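Local structure of hydrolase, haloacid dehalogenase-like family (Pseudomonas syringae pv. tomato, 3S6J) at residues Ser8-Leu13 and Ala155-Ile160; Trp110-Ser115 and Ile135-Arg140. The protein is a calcium-bound hydrolase of the haloacid dehalogenase-like family that probably removes phosphate from sugar phosphates. All coordinates share one frame; numbering follows the deposited sequence.

Contact 1 (Ser8-Leu13 and Ala155-Ile160). With CA (calcium ion), chain M.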
loop_
_atom_site.group_PDB
_atom_site.type_symbol
_atom_site.label_atom_id
_atom_site.label_comp_id
_atom_site.label_asym_id
_atom_site.label_seq_id
_atom_site.Cartn_x
_atom_site.Cartn_y
_atom_site.Cartn_z
ATOM N N SER E 8 17.220 21.732 11.202
ATOM C CA SER E 8 15.802 22.088 11.285
ATOM C C SER E 8 14.978 21.057 10.504
ATOM O O SER E 8 15.463 20.489 9.519
ATOM C CB SER E 8 15.568 23.501 10.743
ATOM O OG SER E 8 16.237 24.460 11.542
ATOM N N PHE E 9 13.743 20.817 10.939
ATOM C CA PHE E 9 12.998 19.652 10.482
ATOM C C PHE E 9 11.693 19.985 9.775
ATOM O O PHE E 9 10.833 20.691 10.315
ATOM C CB PHE E 9 12.710 18.716 11.658
ATOM C CG PHE E 9 13.932 18.037 12.208
ATOM C CD1 PHE E 9 14.841 18.737 12.998
ATOM C CD2 PHE E 9 14.175 16.699 11.945
ATOM C CE1 PHE E 9 15.977 18.105 13.514
ATOM C CE2 PHE E 9 15.305 16.064 12.452
ATOM C CZ PHE E 9 16.210 16.770 13.235
ATOM N N ILE E 10 11.536 19.455 8.566
ATOM C CA ILE E 10 10.272 19.585 7.844
ATOM C C ILE E 10 9.596 18.221 7.721
ATOM O O ILE E 10 10.087 17.335 7.021
ATOM C CB ILE E 10 10.463 20.199 6.453
ATOM C CG1 ILE E 10 11.223 21.524 6.560
ATOM C CG2 ILE E 10 9.118 20.413 5.822
ATOM C CD1 ILE E 10 11.661 22.115 5.225
ATOM N N PHE E 11 8.479 18.058 8.422
ATOM C CA PHE E 11 7.796 16.778 8.479
ATOM C C PHE E 11 6.596 16.759 7.536
ATOM O O PHE E 11 5.794 17.698 7.514
ATOM C CB PHE E 11 7.278 16.515 9.889
ATOM C CG PHE E 11 8.338 16.146 10.891
ATOM C CD1 PHE E 11 8.738 14.831 11.043
ATOM C CD2 PHE E 11 8.892 17.106 11.715
ATOM C CE1 PHE E 11 9.686 14.490 11.993
ATOM C CE2 PHE E 11 9.846 16.771 12.661
ATOM C CZ PHE E 11 10.251 15.468 12.796
ATOM N N ASP E 12 6.472 15.696 6.756
ATOM C CA ASP E 12 5.199 15.408 6.123
ATOM C C ASP E 12 4.241 14.933 7.235
ATOM O O ASP E 12 4.684 14.657 8.357
ATOM C CB ASP E 12 5.374 14.344 5.048
ATOM C CG ASP E 12 4.055 13.808 4.557
ATOM O OD1 ASP E 12 3.314 14.567 3.909
ATOM O OD2 ASP E 12 3.761 12.629 4.831
ATOM N N LEU E 13 2.940 14.844 6.950
ATOM C CA LEU E 13 1.981 14.502 8.008
ATOM C C LEU E 13 1.333 13.132 7.817
ATOM O O LEU E 13 1.655 12.165 8.511
ATOM C CB LEU E 13 0.918 15.597 8.121
ATOM C CG LEU E 13 -0.150 15.490 9.219
ATOM C CD1 LEU E 13 0.459 15.207 10.606
ATOM C CD2 LEU E 13 -0.994 16.774 9.237
ATOM N N ALA E 155 8.252 27.171 1.863
ATOM C CA ALA E 155 7.405 27.945 2.763
ATOM C C ALA E 155 7.624 27.512 4.207
ATOM O O ALA E 155 7.583 28.327 5.118
ATOM C CB ALA E 155 5.926 27.818 2.375
ATOM N N ALA E 156 7.874 26.222 4.400
ATOM C CA ALA E 156 8.139 25.670 5.720
ATOM C C ALA E 156 9.497 26.122 6.252
ATOM O O ALA E 156 9.606 26.548 7.402
ATOM C CB ALA E 156 8.063 24.158 5.687
ATOM N N ALA E 157 10.533 26.035 5.421
ATOM C CA ALA E 157 11.854 26.490 5.845
ATOM C C ALA E 157 11.750 27.951 6.240
ATOM O O ALA E 157 12.351 28.397 7.214
ATOM C CB ALA E 157 12.875 26.310 4.738
ATOM N N LYS E 158 10.969 28.693 5.466
ATOM C CA LYS E 158 10.757 30.108 5.717
ATOM C C LYS E 158 10.000 30.343 7.023
ATOM O O LYS E 158 10.335 31.235 7.793
ATOM C CB LYS E 158 9.997 30.718 4.551
ATOM C CG LYS E 158 10.216 32.183 4.369
ATOM C CD LYS E 158 9.425 32.675 3.178
ATOM C CE LYS E 158 7.923 32.778 3.499
ATOM N NZ LYS E 158 7.334 31.517 4.059
ATOM N N LYS E 159 8.987 29.536 7.292
ATOM C CA LYS E 159 8.209 29.746 8.502
ATOM C C LYS E 159 9.013 29.530 9.783
ATOM O O LYS E 159 8.696 30.113 10.823
ATOM C CB LYS E 159 6.949 28.881 8.516
ATOM C CG LYS E 159 6.250 28.854 9.880
ATOM C CD LYS E 159 4.806 28.436 9.753
ATOM C CE LYS E 159 4.018 29.456 8.956
ATOM N NZ LYS E 159 2.576 29.090 8.930
ATOM N N ILE E 160 10.044 28.692 9.719
ATOM C CA ILE E 160 10.814 28.384 10.913
ATOM C C ILE E 160 12.161 29.105 10.957
ATOM O O ILE E 160 12.925 28.942 11.908
ATOM C CB ILE E 160 10.977 26.850 11.150
ATOM C CG1 ILE E 160 11.590 26.157 9.930
ATOM C CG2 ILE E 160 9.634 26.226 11.510
ATOM C CD1 ILE E 160 11.716 24.645 10.095
HETATM CA CA CA M . 2.417 11.544 2.993
HETATM O O HOH W 1 3.541 12.654 1.154
HETATM O O HOH W 2 0.292 12.562 2.019
HETATM O O HOH W 3 1.657 9.524 1.421
#
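Ile10 meets Ala156 and Ala157 where helix 151-160 packs on strand 8-11. Its CB bond points at the helix. CG2 lies anti to the backbone N and comes within 3.9 Å of Ala156 CB. CG1 takes the position anti to the carbonyl carbon (chi1 -54°) and leads to the second point of contact. From there the chain runs on extended, chi2 171°, and its tip CD1 settles 4.1 Å from Ala157 N and 4.4 Å from Ala157 CB. Both methyls of Ile10 approach Ala156 CB from the same side, CD1 at 4.2 Å. The axes of helical segment 155-160 and strand 8-11 come within 8.9 Å, consistent with small alanines at the interface. This is a helix lying on the parallel sheet of the Rossmann-like HAD core, in which strand 8-11 is an inner strand. Further along the helix, Ile160 CD1 reaches Ser8 CB at 4.1 Å and lies equally far from the carbonyl oxygen of Phe9. Phe9 itself turns to the other face, onto Leu103 of helix 96-105. Just past the strand, Asp12 OD2 binds the calcium ion at 2.5 Å, together with Asp14, Asp172 and three waters. Its OD1 forms a salt bridge with Lys147.

Contact 2 (Trp110-Ser115 and Ile135-Arg140)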
loop_
_atom_site.group_PDB
_atom_site.type_symbol
_atom_site.label_atom_id
_atom_site.label_comp_id
_atom_site.label_asym_id
_atom_site.label_seq_id
_atom_site.Cartn_x
_atom_site.Cartn_y
_atom_site.Cartn_z
ATOM N N TRP E 110 11.046 22.656 13.967
ATOM C CA TRP E 110 10.364 21.827 12.975
ATOM C C TRP E 110 9.068 22.448 12.489
ATOM O O TRP E 110 8.404 23.206 13.200
ATOM C CB TRP E 110 10.085 20.419 13.504
ATOM C CG TRP E 110 9.263 20.391 14.766
ATOM C CD1 TRP E 110 9.734 20.425 16.043
ATOM C CD2 TRP E 110 7.833 20.331 14.865
ATOM N NE1 TRP E 110 8.693 20.384 16.931
ATOM C CE2 TRP E 110 7.514 20.325 16.237
ATOM C CE3 TRP E 110 6.793 20.279 13.929
ATOM C CZ2 TRP E 110 6.193 20.262 16.703
ATOM C CZ3 TRP E 110 5.476 20.216 14.391
ATOM C CH2 TRP E 110 5.193 20.208 15.769
ATOM N N CYS E 111 8.717 22.103 11.260
ATOM C CA CYS E 111 7.488 22.561 10.650
ATOM C C CYS E 111 6.818 21.388 9.954
ATOM O O CYS E 111 7.491 20.489 9.452
ATOM C CB CYS E 111 7.783 23.665 9.635
ATOM S SG CYS E 111 6.315 24.486 8.984
ATOM N N ILE E 112 5.488 21.392 9.929
ATOM C CA ILE E 112 4.771 20.361 9.197
ATOM C C ILE E 112 4.447 20.913 7.828
ATOM O O ILE E 112 4.153 22.095 7.693
ATOM C CB ILE E 112 3.527 19.873 9.957
ATOM C CG1 ILE E 112 3.971 18.922 11.069
ATOM C CG2 ILE E 112 2.531 19.201 9.005
ATOM C CD1 ILE E 112 2.913 18.659 12.119
ATOM N N ALA E 113 4.564 20.068 6.807
ATOM C CA ALA E 113 4.319 20.479 5.422
ATOM C C ALA E 113 3.561 19.386 4.680
ATOM O O ALA E 113 4.111 18.307 4.417
ATOM C CB ALA E 113 5.629 20.802 4.713
ATOM N N THR E 114 2.301 19.680 4.343
ATOM C CA THR E 114 1.382 18.695 3.770
ATOM C C THR E 114 0.723 19.200 2.477
ATOM O O THR E 114 0.422 20.390 2.350
ATOM C CB THR E 114 0.281 18.290 4.807
ATOM O OG1 THR E 114 -0.653 17.391 4.198
ATOM C CG2 THR E 114 -0.479 19.517 5.319
ATOM N N SER E 115 0.511 18.298 1.517
ATOM C CA SER E 115 -0.236 18.625 0.285
ATOM C C SER E 115 -1.729 18.673 0.554
ATOM O O SER E 115 -2.499 19.125 -0.285
ATOM C CB SER E 115 0.032 17.613 -0.835
ATOM O OG SER E 115 1.379 17.645 -1.264
ATOM N N ILE E 135 0.837 25.430 16.082
ATOM C CA ILE E 135 2.123 24.872 15.647
ATOM C C ILE E 135 2.632 25.507 14.359
ATOM O O ILE E 135 1.975 26.363 13.766
ATOM C CB ILE E 135 2.034 23.356 15.381
ATOM C CG1 ILE E 135 0.861 23.056 14.441
ATOM C CG2 ILE E 135 1.918 22.579 16.686
ATOM C CD1 ILE E 135 0.936 21.706 13.769
ATOM N N ASN E 136 3.812 25.070 13.930
ATOM C CA ASN E 136 4.357 25.452 12.634
ATOM C C ASN E 136 3.907 24.470 11.561
ATOM O O ASN E 136 4.341 23.317 11.533
ATOM C CB ASN E 136 5.884 25.487 12.697
ATOM C CG ASN E 136 6.419 26.728 13.398
ATOM O OD1 ASN E 136 5.730 27.742 13.530
ATOM N ND2 ASN E 136 7.665 26.658 13.825
ATOM N N ILE E 137 3.022 24.922 10.684
ATOM C CA ILE E 137 2.504 24.066 9.628
ATOM C C ILE E 137 2.176 24.854 8.367
ATOM O O ILE E 137 1.704 25.991 8.431
ATOM C CB ILE E 137 1.250 23.287 10.085
ATOM C CG1 ILE E 137 0.705 22.433 8.939
ATOM C CG2 ILE E 137 0.174 24.242 10.591
ATOM C CD1 ILE E 137 -0.368 21.456 9.373
ATOM N N VAL E 138 2.450 24.238 7.222
ATOM C CA VAL E 138 2.076 24.784 5.925
ATOM C C VAL E 138 1.174 23.779 5.229
ATOM O O VAL E 138 1.430 22.575 5.273
ATOM C CB VAL E 138 3.313 25.052 5.047
ATOM C CG1 VAL E 138 2.899 25.382 3.648
ATOM C CG2 VAL E 138 4.121 26.198 5.620
ATOM N N THR E 139 0.106 24.270 4.607
ATOM C CA THR E 139 -0.809 23.410 3.870
ATOM C C THR E 139 -0.903 23.829 2.408
ATOM O O THR E 139 -0.357 24.857 2.001
ATOM C CB THR E 139 -2.227 23.393 4.511
ATOM O OG1 THR E 139 -2.878 24.654 4.300
ATOM C CG2 THR E 139 -2.127 23.141 5.987
ATOM N N ARG E 140 -1.601 23.015 1.624
ATOM C CA ARG E 140 -1.804 23.264 0.203
ATOM C C ARG E 140 -2.454 24.625 -0.012
ATOM O O ARG E 140 -2.210 25.295 -1.013
ATOM C CB ARG E 140 -2.689 22.159 -0.374
ATOM C CG ARG E 140 -3.249 22.452 -1.737
ATOM C CD ARG E 140 -2.206 22.242 -2.817
ATOM N NE ARG E 140 -2.703 22.718 -4.102
ATOM C CZ ARG E 140 -2.560 23.967 -4.516
ATOM N NH1 ARG E 140 -1.933 24.841 -3.741
ATOM N NH2 ARG E 140 -3.036 24.344 -5.701
#
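Ile112 carries most of the pairing with Asn136, Ile137 and Val138. Strands 110-113 and 137-138 run parallel and, with helix 118-127 between them, form a beta-alpha-beta unit of the HAD core. Ile112 N gives a hydrogen bond of 2.8 Å to Asn136 O, with an N-H...O angle of 168°. Ile112 O accepts one from Val138 N, also 2.8 Å. The ladder continues as Thr114 N bonds to Val138 O at 3.2 Å, and the donor here sits nearly in line with the C=O.

On the face carrying Ile112 and Ile137, the branch methyl CG2 of Ile112 touches Ile137 CG1 and CD1, both at 3.7 Å. CD1 of Ile112 meets CD1 of Ile135 at 4.0 Å. The other branch of Ile135, CG2, approaches Trp110 CH2 obliquely. Beyond the strand ends, Thr114 and Thr139 lie side by side and point the same way, their CG2 methyls 4.0 Å apart. On the other face, Cys111 SG, anti to its backbone N (chi1 -171°), lies 3.9 Å from Asn136 CB.

Further out, Leu125 of helix 118-127 covers Ile112 and Ile135, and Ala156 and Ile160 of helix 151-160 cover Cys111. Lys147 NZ donates a hydrogen bond to Ala113 O, and Trp110 NE1 gives one to Asp104 OD1.

The centres of contacts 1 and 2 are about 6 Å apart, on the same side of the chain's centre. They share one six-stranded parallel sheet, in which strand 110-113 sits between 8-11 and 137-138. Along the chain, strand 8-11 comes first, both strands of contact 2 follow, and helix 151-160 comes last. Contact 1 thus brackets contact 2 in sequence. Probable hydrogen bonds from Cys111 N to Phe9 O and from Ala113 N to Phe11 O join them. Strand 8-11 runs into the calcium-binding Asp12, and strand 110-113 brings the side chain of Thr114 to about 5 Å from that of Asp12. Each contact thus holds a strand that ends near the metal.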